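Local coordinates for bifunctional protein FolD (Thermus thermophilus, PDB 6V6Y), which probably catalyses NADP-dependent oxidation of 5,10-methylenetetrahydrofolate to 5,10-methenyltetrahydrofolate and then hydrolysis of that product to 10-formyltetrahydrofolate, at residues V204-P209 against L236-P241; Q4-H9 against A249-P254; E157-G162 against Q200-A205; A14-I19 against M260-L265. All blocks are in the same frame, centred on the assembly; numbering follows the deposited sequence.

In the fold
The chain enters the six-stranded parallel sheet of the NADP-binding domain at once: Gln4 and Val5 pair with 249-250 in interaction 2, closing a loop of about 240 residues. Helix 8-24 follows, and its residues 14-19 meet 260-265 in interaction 4. Because the four segments alternate along the sequence, interactions 2 and 4 cross. Inside both large loops lies interaction 3, where strand 157-161 pairs with 201-204. Interaction 1, nested there too, begins where interaction 3 ends, sharing Val204 and Ala205, and joins the turn after that strand to 236-241. Interactions 1 and 3 build the cofactor end of the Rossmann sheet, while interactions 2 and 4 tie the N terminus to the C-terminal part of the chain.

Interaction 1 (V204-P209 against L236-P241); sequences VAVGRP and LGDVHP. With NAP (NADP nicotinamide-adenine-dinucleotide phosphate), chain B.
The polar part of this contact is one buried carboxylate gathering backbone N-H groups from the turn 206-208. Asp238 OD2 accepts from Val206 N at 2.9 Å and from Gly207 N at 3.1 Å, both donors lying above the carboxylate plane. A weak, bent bond of 2.9 Å joins Arg208 N to Asp238 OD1, which Asn229 ND2 also grips. With CG anti to the carbonyl carbon (chi1 -60°), the short aspartate stem brings the carboxylate up to these N-H groups. An alanine here would remove these acceptors and would probably let the turn drift from its cofactor-holding shape. Beside the bonds, Pro209 CA makes a CH-O contact of 3.3 Å with Gly237 O. Apolar packing completes the fit: Val204 lays CG1 on Asp238 CB at 3.6 Å and CG2 on Val239 CG2. Toward NADP, Val206 CG1 reaches O4B of the adenosine ribose at 3.3 Å, and the Arg208 guanidinium turns one face to the adenine, around C8A. Gly207 suits its place because its phi is positive and a CB would collide with O3D of the nicotinamide ribose. Such a cofactor-cradling turn at a strand's C-terminal end is characteristic of a Rossmann dinucleotide site.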
# COMPACT_ATOMS: atom_id res chain seq x y z
N VAL A 204 -4.79 17.03 -3.80
CA VAL A 204 -6.11 16.74 -4.38
C VAL A 204 -5.93 16.10 -5.75
O VAL A 204 -5.36 16.72 -6.65
CB VAL A 204 -6.98 18.00 -4.46
CG1 VAL A 204 -8.37 17.67 -4.96
CG2 VAL A 204 -7.03 18.73 -3.10
N ALA A 205 -6.43 14.86 -5.91
CA ALA A 205 -6.41 14.14 -7.20
C ALA A 205 -7.77 13.46 -7.41
O ALA A 205 -7.91 12.24 -7.30
CB ALA A 205 -5.27 13.13 -7.25
N VAL A 206 -8.78 14.25 -7.77
CA VAL A 206 -10.13 13.71 -7.95
C VAL A 206 -10.68 13.92 -9.36
O VAL A 206 -11.60 13.19 -9.76
CB VAL A 206 -11.10 14.31 -6.91
CG1 VAL A 206 -10.63 13.96 -5.50
CG2 VAL A 206 -11.18 15.81 -7.07
N GLY A 207 -10.19 14.89 -10.12
CA GLY A 207 -10.74 15.13 -11.45
C GLY A 207 -12.09 15.80 -11.47
O GLY A 207 -12.94 15.46 -12.30
N ARG A 208 -12.32 16.76 -10.57
CA ARG A 208 -13.53 17.59 -10.56
C ARG A 208 -13.05 19.03 -10.57
O ARG A 208 -12.38 19.47 -9.60
CB ARG A 208 -14.42 17.31 -9.33
CG ARG A 208 -14.71 15.81 -9.01
CD ARG A 208 -15.30 15.03 -10.20
NE ARG A 208 -15.81 13.69 -9.84
CZ ARG A 208 -15.44 12.55 -10.44
NH1 ARG A 208 -14.54 12.58 -11.43
NH2 ARG A 208 -15.96 11.37 -10.06
N PRO A 209 -13.33 19.81 -11.61
CA PRO A 209 -12.74 21.16 -11.72
C PRO A 209 -13.16 22.07 -10.58
O PRO A 209 -14.35 22.23 -10.30
CB PRO A 209 -13.25 21.67 -13.08
CG PRO A 209 -13.85 20.50 -13.77
CD PRO A 209 -14.23 19.50 -12.73
N LEU A 236 -8.14 23.13 -16.01
CA LEU A 236 -8.59 23.51 -14.67
C LEU A 236 -8.13 22.45 -13.68
O LEU A 236 -8.30 21.25 -13.92
CB LEU A 236 -10.11 23.65 -14.62
CG LEU A 236 -10.66 25.07 -14.72
CD1 LEU A 236 -10.10 25.80 -15.94
CD2 LEU A 236 -12.18 25.01 -14.75
N GLY A 237 -7.56 22.90 -12.56
CA GLY A 237 -7.25 22.00 -11.47
C GLY A 237 -8.51 21.56 -10.73
O GLY A 237 -9.63 21.95 -11.04
N ASP A 238 -8.30 20.68 -9.75
CA ASP A 238 -9.39 20.30 -8.85
C ASP A 238 -9.60 21.32 -7.76
O ASP A 238 -10.59 21.22 -7.02
CB ASP A 238 -9.13 18.96 -8.19
CG ASP A 238 -9.00 17.84 -9.17
OD1 ASP A 238 -9.65 17.90 -10.23
OD2 ASP A 238 -8.25 16.90 -8.86
N VAL A 239 -8.70 22.28 -7.61
CA VAL A 239 -8.73 23.24 -6.53
C VAL A 239 -9.14 24.60 -7.10
O VAL A 239 -8.59 25.05 -8.11
CB VAL A 239 -7.37 23.30 -5.83
CG1 VAL A 239 -7.39 24.33 -4.73
CG2 VAL A 239 -6.98 21.90 -5.30
N HIS A 240 -10.12 25.24 -6.46
CA HIS A 240 -10.57 26.55 -6.91
C HIS A 240 -9.49 27.60 -6.65
O HIS A 240 -8.91 27.64 -5.56
CB HIS A 240 -11.85 26.94 -6.17
CG HIS A 240 -12.59 28.06 -6.81
ND1 HIS A 240 -12.26 29.38 -6.60
CD2 HIS A 240 -13.62 28.06 -7.69
CE1 HIS A 240 -13.07 30.15 -7.31
NE2 HIS A 240 -13.90 29.37 -7.98
N PRO A 241 -9.23 28.49 -7.62
CA PRO A 241 -8.16 29.50 -7.43
C PRO A 241 -8.37 30.41 -6.23
O PRO A 241 -7.38 30.96 -5.73
CB PRO A 241 -8.17 30.31 -8.75
CG PRO A 241 -9.28 29.74 -9.59
CD PRO A 241 -9.66 28.40 -9.03
PA NAP B . -9.50 8.32 -10.47
O1A NAP B . -10.00 8.56 -11.84
O2A NAP B . -9.29 6.88 -10.22
O5B NAP B . -10.51 8.96 -9.40
C5B NAP B . -10.02 9.91 -8.47
C4B NAP B . -10.57 9.64 -7.07
O4B NAP B . -11.13 10.82 -6.54
C3B NAP B . -11.66 8.58 -7.05
O3B NAP B . -11.11 7.36 -6.60
C2B NAP B . -12.73 9.11 -6.11
O2B NAP B . -12.85 8.35 -4.93
C1B NAP B . -12.27 10.52 -5.77
N9A NAP B . -13.36 11.49 -6.03
C8A NAP B . -13.91 11.78 -7.25
N7A NAP B . -14.88 12.71 -7.07
C5A NAP B . -14.94 13.03 -5.76
C6A NAP B . -15.74 13.91 -5.04
N6A NAP B . -16.65 14.65 -5.67
N1A NAP B . -15.58 14.03 -3.68
C2A NAP B . -14.63 13.26 -3.03
N3A NAP B . -13.84 12.39 -3.75
C4A NAP B . -13.99 12.26 -5.09
O3 NAP B . -8.14 9.16 -10.23
PN NAP B . -6.95 9.59 -11.23
O1N NAP B . -6.77 8.52 -12.24
O2N NAP B . -5.80 10.04 -10.41
O5D NAP B . -7.59 10.87 -11.96
C5D NAP B . -7.92 12.01 -11.20
C4D NAP B . -7.49 13.28 -11.92
O4D NAP B . -6.08 13.46 -11.83
C3D NAP B . -7.84 13.21 -13.40
O3D NAP B . -8.63 14.32 -13.76
C2D NAP B . -6.51 13.27 -14.13
O2D NAP B . -6.60 14.15 -15.22
C1D NAP B . -5.55 13.82 -13.09
N1N NAP B . -4.20 13.26 -13.28
C2N NAP B . -3.16 14.10 -13.53
C3N NAP B . -1.88 13.61 -13.72
C7N NAP B . -0.73 14.56 -13.88
O7N NAP B . 0.54 14.04 -14.18
N7N NAP B . -0.95 15.86 -13.72
C4N NAP B . -1.66 12.24 -13.66
C5N NAP B . -2.72 11.38 -13.41
C6N NAP B . -4.00 11.91 -13.22
P2B NAP B . -13.55 6.89 -4.92
O1X NAP B . -12.58 5.86 -5.44
O2X NAP B . -13.93 6.55 -3.50
O3X NAP B . -14.78 6.91 -5.79

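Interaction 2 (Q4-H9 against A249-P254); sequences QVLSGH and ALTPVP
Gln4 O is the best-held polar atom, gripped by one hydrogen bond and one weaker CH-O contact. Leu250 N gives it a bond of 2.9 Å, arriving nearly along the C=O axis, and Ala249 CA adds its hydrogen from 3.4 Å. Leu250 O has the same two kinds of partner, the N-H of Leu6 at 3.1 Å and the CA of Val5, but Leu6 N stands 48° out of the carbonyl plane, not on a lone pair. Two parallel bridges, Gln4 with Ala249 and Val5 with Leu250, are all that this short pairing holds. Pro252 helps to end it: having no N-H, it presents its ring carbon CD to Leu6 O at a close 3.1 Å.

The side chain that carries the contact is Leu6. Its CG lies anti to the carbonyl carbon, and CD1 reaches across to the Leu250 peptide, 3.3 Å from Leu250 N, and to Ala249 CB at 3.6 Å. Alanine fits there because its single methyl lets the leucine branch come down onto the backbone. Thr251 OG1 is buried close by without a polar partner. Ser7 then starts the next helix as its N-cap, OG accepting a weak bond from His9 N.

A short N-terminal strand is thus added in parallel to the Rossmann sheet, tying the start of the chain to the NADP-binding domain. Strand 4-5 is one edge of that six-stranded sheet within this chain, beside 249-250, which bonds on its far side to 222-225; Tyr149 meets Leu6 and holds Ser7 O, helix 8-24 leaves from Ser7, and Thr251 packs on Val257 of helix 257-276.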
# COMPACT_ATOMS: atom_id res chain seq x y z
N GLN A 4 2.14 31.66 -2.37
CA GLN A 4 3.17 31.45 -3.39
C GLN A 4 2.67 30.46 -4.43
O GLN A 4 1.84 29.58 -4.14
CB GLN A 4 4.46 30.93 -2.77
CG GLN A 4 4.82 31.49 -1.42
CD GLN A 4 6.14 30.91 -0.95
OE1 GLN A 4 6.84 30.26 -1.71
NE2 GLN A 4 6.48 31.15 0.31
N VAL A 5 3.18 30.57 -5.66
CA VAL A 5 2.82 29.61 -6.69
C VAL A 5 3.97 28.61 -6.80
O VAL A 5 5.11 28.96 -7.13
CB VAL A 5 2.47 30.29 -8.03
CG1 VAL A 5 1.59 31.51 -7.77
CG2 VAL A 5 3.66 30.69 -8.83
N LEU A 6 3.71 27.36 -6.43
CA LEU A 6 4.74 26.32 -6.49
C LEU A 6 4.82 25.84 -7.93
O LEU A 6 4.07 24.96 -8.35
CB LEU A 6 4.42 25.16 -5.56
CG LEU A 6 4.15 25.45 -4.09
CD1 LEU A 6 2.75 24.98 -3.76
CD2 LEU A 6 5.17 24.77 -3.22
N SER A 7 5.74 26.43 -8.68
CA SER A 7 5.90 26.07 -10.07
C SER A 7 6.55 24.69 -10.19
O SER A 7 7.57 24.41 -9.54
CB SER A 7 6.74 27.11 -10.80
OG SER A 7 7.09 26.62 -12.09
N GLY A 8 5.98 23.83 -11.03
CA GLY A 8 6.60 22.55 -11.29
C GLY A 8 7.81 22.62 -12.20
O GLY A 8 8.73 21.80 -12.07
N HIS A 9 7.85 23.61 -13.10
CA HIS A 9 8.96 23.72 -14.05
C HIS A 9 10.28 23.97 -13.32
O HIS A 9 11.29 23.33 -13.63
CB HIS A 9 8.67 24.83 -15.08
CG HIS A 9 7.58 24.45 -16.05
ND1 HIS A 9 6.37 25.11 -16.11
CD2 HIS A 9 7.50 23.45 -16.96
CE1 HIS A 9 5.60 24.55 -17.03
NE2 HIS A 9 6.27 23.54 -17.56
N ALA A 249 0.82 28.27 0.08
CA ALA A 249 1.40 27.98 -1.22
C ALA A 249 0.47 27.03 -1.95
O ALA A 249 -0.14 26.15 -1.32
CB ALA A 249 2.80 27.38 -1.09
N LEU A 250 0.37 27.20 -3.26
CA LEU A 250 -0.59 26.49 -4.07
C LEU A 250 0.03 26.16 -5.42
O LEU A 250 0.66 27.01 -6.05
CB LEU A 250 -1.84 27.34 -4.25
CG LEU A 250 -2.75 26.92 -5.39
CD1 LEU A 250 -3.49 25.62 -5.06
CD2 LEU A 250 -3.73 28.03 -5.68
N THR A 251 -0.13 24.91 -5.85
CA THR A 251 0.31 24.42 -7.16
C THR A 251 -0.57 24.97 -8.27
O THR A 251 -1.79 24.74 -8.25
CB THR A 251 0.29 22.88 -7.15
OG1 THR A 251 1.48 22.40 -6.52
CG2 THR A 251 0.18 22.26 -8.57
N PRO A 252 -0.01 25.69 -9.25
CA PRO A 252 -0.82 26.15 -10.38
C PRO A 252 -1.18 24.99 -11.29
O PRO A 252 -0.54 23.95 -11.28
CB PRO A 252 0.10 27.14 -11.09
CG PRO A 252 1.48 26.58 -10.82
CD PRO A 252 1.39 26.14 -9.37
N VAL A 253 -2.25 25.19 -12.07
CA VAL A 253 -2.62 24.28 -13.15
C VAL A 253 -2.83 25.15 -14.38
O VAL A 253 -3.66 26.06 -14.36
CB VAL A 253 -3.88 23.47 -12.83
CG1 VAL A 253 -4.23 22.57 -13.99
CG2 VAL A 253 -3.69 22.62 -11.56
N PRO A 254 -2.09 24.94 -15.48
CA PRO A 254 -1.06 23.91 -15.66
C PRO A 254 0.25 24.37 -15.02
O PRO A 254 0.26 25.42 -14.38
CB PRO A 254 -0.93 23.80 -17.18
CG PRO A 254 -1.20 25.25 -17.65
CD PRO A 254 -2.10 25.91 -16.61

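Interaction 3 (E157-G162 against Q200-A205); sequences EVVVVG and QVLVVA. With NAP (NADP nicotinamide-adenine-dinucleotide phosphate), chain B.
Unusually for a strand pair, a side chain begins the hydrogen bonding: Gln200, just before strand 201-204, sends OE1 to Glu157 N at 2.8 Å. Extended beyond CG, the glutamine is long enough to reach; the bond is almost straight and lies in the carbonyl plane. Glu157 O accepts from Val201 N at 3.2 Å, with a weak second bond from Gln200 N. Regular pairing of neighbouring strands in the parallel Rossmann sheet follows, as in the 2.9 Å bond from Ala205 N to Val161 O. Valines make up most of both strands, each with CG1 anti to the backbone N, as suits beta-branched residues. Side by side on one face, Val158 CG2 touches Val201 CB at 4.0 Å; on the other, Leu202 CD1 lies 3.9 Å from Val159 CB. Gly162 and Ala205 follow at the C-terminal ends, against the cofactor; Gly162 must lack a side chain, since a CB would jam against Ala205 O, and its CA lies 3.6 Å from NADP O4B. Glu157 OE1 forms a salt bridge with Arg198 of the second subunit. The chemistry therefore changes along the pair: polar and dimer-facing at the start, apolar through the sheet, and bare backbone where the cofactor rests.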
# COMPACT_ATOMS: atom_id res chain seq x y z
N GLU A 157 0.61 16.80 9.10
CA GLU A 157 -0.71 16.25 8.80
C GLU A 157 -0.97 16.41 7.31
O GLU A 157 -1.20 17.53 6.83
CB GLU A 157 -1.76 16.99 9.62
CG GLU A 157 -3.06 16.26 9.72
CD GLU A 157 -3.54 16.21 11.15
OE1 GLU A 157 -4.73 16.51 11.36
OE2 GLU A 157 -2.71 15.90 12.05
N VAL A 158 -0.94 15.31 6.57
CA VAL A 158 -1.22 15.32 5.13
C VAL A 158 -2.55 14.64 4.87
O VAL A 158 -2.79 13.51 5.32
CB VAL A 158 -0.10 14.63 4.34
CG1 VAL A 158 -0.40 14.69 2.86
CG2 VAL A 158 1.25 15.26 4.67
N VAL A 159 -3.43 15.33 4.13
CA VAL A 159 -4.64 14.72 3.57
C VAL A 159 -4.46 14.55 2.07
O VAL A 159 -4.08 15.50 1.36
CB VAL A 159 -5.91 15.52 3.90
CG1 VAL A 159 -7.12 14.88 3.22
CG2 VAL A 159 -6.11 15.62 5.41
N VAL A 160 -4.70 13.34 1.59
CA VAL A 160 -4.69 13.00 0.17
C VAL A 160 -6.14 12.70 -0.20
O VAL A 160 -6.77 11.82 0.40
CB VAL A 160 -3.77 11.80 -0.09
CG1 VAL A 160 -3.78 11.40 -1.55
CG2 VAL A 160 -2.37 12.09 0.44
N VAL A 161 -6.69 13.44 -1.16
CA VAL A 161 -8.06 13.21 -1.60
C VAL A 161 -8.04 12.52 -2.95
O VAL A 161 -7.61 13.11 -3.95
CB VAL A 161 -8.89 14.51 -1.66
CG1 VAL A 161 -10.37 14.15 -1.89
CG2 VAL A 161 -8.72 15.34 -0.37
N GLY A 162 -8.53 11.29 -2.98
CA GLY A 162 -8.47 10.45 -4.15
C GLY A 162 -7.61 9.25 -3.83
O GLY A 162 -6.57 9.40 -3.19
N GLN A 200 -2.28 20.30 6.99
CA GLN A 200 -1.20 21.24 6.73
C GLN A 200 -0.68 21.11 5.30
O GLN A 200 -0.27 22.10 4.69
CB GLN A 200 -0.05 21.02 7.71
CG GLN A 200 -0.42 21.08 9.18
CD GLN A 200 0.71 20.56 10.06
OE1 GLN A 200 1.03 19.35 10.04
NE2 GLN A 200 1.35 21.46 10.81
N VAL A 201 -0.68 19.89 4.75
CA VAL A 201 -0.42 19.67 3.33
C VAL A 201 -1.64 18.95 2.77
O VAL A 201 -2.03 17.90 3.29
CB VAL A 201 0.87 18.86 3.08
CG1 VAL A 201 1.12 18.64 1.58
CG2 VAL A 201 2.07 19.52 3.75
N LEU A 202 -2.26 19.54 1.75
CA LEU A 202 -3.45 18.99 1.11
C LEU A 202 -3.13 18.67 -0.35
O LEU A 202 -2.73 19.56 -1.11
CB LEU A 202 -4.62 19.97 1.22
CG LEU A 202 -5.93 19.54 0.58
CD1 LEU A 202 -6.55 18.36 1.32
CD2 LEU A 202 -6.88 20.71 0.55
N VAL A 203 -3.29 17.41 -0.73
CA VAL A 203 -3.06 16.96 -2.10
C VAL A 203 -4.39 16.48 -2.66
O VAL A 203 -5.03 15.60 -2.07
CB VAL A 203 -2.02 15.83 -2.16
CG1 VAL A 203 -1.62 15.55 -3.62
CG2 VAL A 203 -0.81 16.17 -1.30
N VAL A 204 -4.79 17.03 -3.80
CA VAL A 204 -6.11 16.74 -4.38
C VAL A 204 -5.93 16.10 -5.75
O VAL A 204 -5.36 16.72 -6.65
CB VAL A 204 -6.98 18.00 -4.46
CG1 VAL A 204 -8.37 17.67 -4.96
CG2 VAL A 204 -7.03 18.73 -3.10
N ALA A 205 -6.43 14.86 -5.91
CA ALA A 205 -6.41 14.14 -7.20
C ALA A 205 -7.77 13.46 -7.41
O ALA A 205 -7.91 12.24 -7.30
CB ALA A 205 -5.27 13.13 -7.25
PA NAP B . -9.50 8.32 -10.47
O1A NAP B . -10.00 8.56 -11.84
O2A NAP B . -9.29 6.88 -10.22
O5B NAP B . -10.51 8.96 -9.40
C5B NAP B . -10.02 9.91 -8.47
C4B NAP B . -10.57 9.64 -7.07
O4B NAP B . -11.13 10.82 -6.54
C3B NAP B . -11.66 8.58 -7.05
O3B NAP B . -11.11 7.36 -6.60
C2B NAP B . -12.73 9.11 -6.11
O2B NAP B . -12.85 8.35 -4.93
C1B NAP B . -12.27 10.52 -5.77
N9A NAP B . -13.36 11.49 -6.03
C8A NAP B . -13.91 11.78 -7.25
N7A NAP B . -14.88 12.71 -7.07
C5A NAP B . -14.94 13.03 -5.76
C6A NAP B . -15.74 13.91 -5.04
N6A NAP B . -16.65 14.65 -5.67
N1A NAP B . -15.58 14.03 -3.68
C2A NAP B . -14.63 13.26 -3.03
N3A NAP B . -13.84 12.39 -3.75
C4A NAP B . -13.99 12.26 -5.09
O3 NAP B . -8.14 9.16 -10.23
PN NAP B . -6.95 9.59 -11.23
O1N NAP B . -6.77 8.52 -12.24
O2N NAP B . -5.80 10.04 -10.41
O5D NAP B . -7.59 10.87 -11.96
C5D NAP B . -7.92 12.01 -11.20
C4D NAP B . -7.49 13.28 -11.92
O4D NAP B . -6.08 13.46 -11.83
C3D NAP B . -7.84 13.21 -13.40
O3D NAP B . -8.63 14.32 -13.76
C2D NAP B . -6.51 13.27 -14.13
O2D NAP B . -6.60 14.15 -15.22
C1D NAP B . -5.55 13.82 -13.09
N1N NAP B . -4.20 13.26 -13.28
C2N NAP B . -3.16 14.10 -13.53
C3N NAP B . -1.88 13.61 -13.72
C7N NAP B . -0.73 14.56 -13.88
O7N NAP B . 0.54 14.04 -14.18
N7N NAP B . -0.95 15.86 -13.72
C4N NAP B . -1.66 12.24 -13.66
C5N NAP B . -2.72 11.38 -13.41
C6N NAP B . -4.00 11.91 -13.22
P2B NAP B . -13.55 6.89 -4.92
O1X NAP B . -12.58 5.86 -5.44
O2X NAP B . -13.93 6.55 -3.50
O3X NAP B . -14.78 6.91 -5.79

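Interaction 4 (A14-I19 against M260-L265); sequences AVYEEI and MTVAML. With NAP (NADP nicotinamide-adenine-dinucleotide phosphate), chain B.
This is near-parallel helix packing, almost wholly apolar, between helix 8-24 near the N terminus and the C-terminal helix 257-276 of the FolD two-domain fold. It therefore joins chain of the catalytic family region to chain of the NADP-binding one. The axes of segments 14-19 and 260-265 cross at 15° and approach to 9.6 Å, an ordinary helix spacing; at Ala263 the lone methyl admits two larger neighbours. Val15 is one, its CB 4.1 Å from Ala263 CB and its CG1 against Ala263 O. With its other branch, CG2, Val15 meets Met264 SD at 4.0 Å, the two side chains crossing at about a right angle; the methionine is bent at chi2 and chi3, which brings sulphur round to the valine. Met260 CE touches the same branch.

Tyr16 is the second neighbour. Its CG is anti to the carbonyl carbon (chi1 -71°), and the ring meets Ala263 obliquely, CE1 lying 3.6 Å from Ala263 CA, while OH reaches Val262 CG1 at 3.5 Å. Arg53 and Leu57 of helix 41-57 also pack on this tyrosine. An alanine here would remove the ring and would probably loosen the packing between all three helices. Next to Val262, Thr261 serves the cofactor instead: its OG1, also bonded to Thr138 OG1, donates a 2.7 Å hydrogen bond to the nicotinamide oxygen O7N of NADP.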
# COMPACT_ATOMS: atom_id res chain seq x y z
N ALA A 14 15.48 21.10 -11.70
CA ALA A 14 16.47 20.50 -10.82
C ALA A 14 16.59 18.99 -11.05
O ALA A 14 17.70 18.43 -10.99
CB ALA A 14 16.14 20.80 -9.35
N VAL A 15 15.48 18.31 -11.36
CA VAL A 15 15.57 16.88 -11.68
C VAL A 15 16.32 16.67 -12.99
O VAL A 15 17.15 15.76 -13.11
CB VAL A 15 14.17 16.22 -11.76
CG1 VAL A 15 14.31 14.73 -12.20
CG2 VAL A 15 13.42 16.33 -10.43
N TYR A 16 16.02 17.50 -14.00
CA TYR A 16 16.64 17.34 -15.32
C TYR A 16 18.13 17.62 -15.26
O TYR A 16 18.92 16.95 -15.93
CB TYR A 16 15.96 18.27 -16.32
CG TYR A 16 14.56 17.84 -16.69
CD1 TYR A 16 14.22 16.49 -16.83
CD2 TYR A 16 13.56 18.79 -16.91
CE1 TYR A 16 12.93 16.11 -17.17
CE2 TYR A 16 12.28 18.41 -17.25
CZ TYR A 16 11.97 17.08 -17.38
OH TYR A 16 10.70 16.72 -17.73
N GLU A 17 18.53 18.62 -14.46
CA GLU A 17 19.94 18.88 -14.23
C GLU A 17 20.63 17.67 -13.60
O GLU A 17 21.73 17.28 -14.03
CB GLU A 17 20.08 20.11 -13.33
CG GLU A 17 21.09 21.17 -13.78
CD GLU A 17 21.06 21.46 -15.28
OE1 GLU A 17 19.98 21.81 -15.81
OE2 GLU A 17 22.13 21.34 -15.91
N GLU A 18 19.99 17.05 -12.60
CA GLU A 18 20.53 15.82 -12.02
C GLU A 18 20.68 14.72 -13.07
O GLU A 18 21.67 13.97 -13.05
CB GLU A 18 19.64 15.33 -10.87
CG GLU A 18 19.96 16.00 -9.54
CD GLU A 18 18.83 15.93 -8.52
OE1 GLU A 18 18.70 16.90 -7.73
OE2 GLU A 18 18.09 14.92 -8.49
N ILE A 19 19.71 14.60 -13.97
CA ILE A 19 19.75 13.53 -14.97
C ILE A 19 20.89 13.79 -15.97
O ILE A 19 21.69 12.89 -16.25
CB ILE A 19 18.39 13.39 -15.68
CG1 ILE A 19 17.34 12.80 -14.72
CG2 ILE A 19 18.52 12.54 -16.96
CD1 ILE A 19 15.91 12.85 -15.28
N MET A 260 6.26 17.89 -13.02
CA MET A 260 6.98 16.95 -12.17
C MET A 260 6.68 15.50 -12.55
O MET A 260 7.56 14.65 -12.45
CB MET A 260 6.63 17.20 -10.70
CG MET A 260 7.13 18.53 -10.21
SD MET A 260 8.90 18.70 -10.37
CE MET A 260 9.47 17.36 -9.36
N THR A 261 5.46 15.22 -13.01
CA THR A 261 5.16 13.87 -13.48
C THR A 261 6.07 13.47 -14.64
O THR A 261 6.54 12.33 -14.70
CB THR A 261 3.69 13.75 -13.91
OG1 THR A 261 2.83 14.08 -12.81
CG2 THR A 261 3.40 12.31 -14.40
N VAL A 262 6.31 14.39 -15.57
CA VAL A 262 7.18 14.06 -16.70
C VAL A 262 8.61 13.85 -16.23
O VAL A 262 9.28 12.87 -16.60
CB VAL A 262 7.10 15.15 -17.79
CG1 VAL A 262 8.01 14.79 -18.96
CG2 VAL A 262 5.66 15.35 -18.26
N ALA A 263 9.10 14.75 -15.37
CA ALA A 263 10.48 14.68 -14.90
C ALA A 263 10.78 13.36 -14.21
O ALA A 263 11.85 12.77 -14.40
CB ALA A 263 10.77 15.86 -13.96
N MET A 264 9.85 12.88 -13.37
CA MET A 264 10.14 11.66 -12.63
C MET A 264 10.00 10.42 -13.50
O MET A 264 10.59 9.39 -13.18
CB MET A 264 9.24 11.55 -11.39
CG MET A 264 9.22 12.80 -10.53
SD MET A 264 10.84 13.27 -9.91
CE MET A 264 11.31 11.83 -9.03
N LEU A 265 9.22 10.50 -14.59
CA LEU A 265 9.26 9.42 -15.57
C LEU A 265 10.63 9.34 -16.24
O LEU A 265 11.17 8.24 -16.43
CB LEU A 265 8.15 9.63 -16.61
CG LEU A 265 8.26 8.74 -17.85
CD1 LEU A 265 8.10 7.25 -17.48
CD2 LEU A 265 7.24 9.16 -18.90
PA NAP B . -9.50 8.32 -10.47
O1A NAP B . -10.00 8.56 -11.84
O2A NAP B . -9.29 6.88 -10.22
O5B NAP B . -10.51 8.96 -9.40
C5B NAP B . -10.02 9.91 -8.47
C4B NAP B . -10.57 9.64 -7.07
O4B NAP B . -11.13 10.82 -6.54
C3B NAP B . -11.66 8.58 -7.05
O3B NAP B . -11.11 7.36 -6.60
C2B NAP B . -12.73 9.11 -6.11
O2B NAP B . -12.85 8.35 -4.93
C1B NAP B . -12.27 10.52 -5.77
N9A NAP B . -13.36 11.49 -6.03
C8A NAP B . -13.91 11.78 -7.25
N7A NAP B . -14.88 12.71 -7.07
C5A NAP B . -14.94 13.03 -5.76
C6A NAP B . -15.74 13.91 -5.04
N6A NAP B . -16.65 14.65 -5.67
N1A NAP B . -15.58 14.03 -3.68
C2A NAP B . -14.63 13.26 -3.03
N3A NAP B . -13.84 12.39 -3.75
C4A NAP B . -13.99 12.26 -5.09
O3 NAP B . -8.14 9.16 -10.23
PN NAP B . -6.95 9.59 -11.23
O1N NAP B . -6.77 8.52 -12.24
O2N NAP B . -5.80 10.04 -10.41
O5D NAP B . -7.59 10.87 -11.96
C5D NAP B . -7.92 12.01 -11.20
C4D NAP B . -7.49 13.28 -11.92
O4D NAP B . -6.08 13.46 -11.83
C3D NAP B . -7.84 13.21 -13.40
O3D NAP B . -8.63 14.32 -13.76
C2D NAP B . -6.51 13.27 -14.13
O2D NAP B . -6.60 14.15 -15.22
C1D NAP B . -5.55 13.82 -13.09
N1N NAP B . -4.20 13.26 -13.28
C2N NAP B . -3.16 14.10 -13.53
C3N NAP B . -1.88 13.61 -13.72
C7N NAP B . -0.73 14.56 -13.88
O7N NAP B . 0.54 14.04 -14.18
N7N NAP B . -0.95 15.86 -13.72
C4N NAP B . -1.66 12.24 -13.66
C5N NAP B . -2.72 11.38 -13.41
C6N NAP B . -4.00 11.91 -13.22
P2B NAP B . -13.55 6.89 -4.92
O1X NAP B . -12.58 5.86 -5.44
O2X NAP B . -13.93 6.55 -3.50
O3X NAP B . -14.78 6.91 -5.79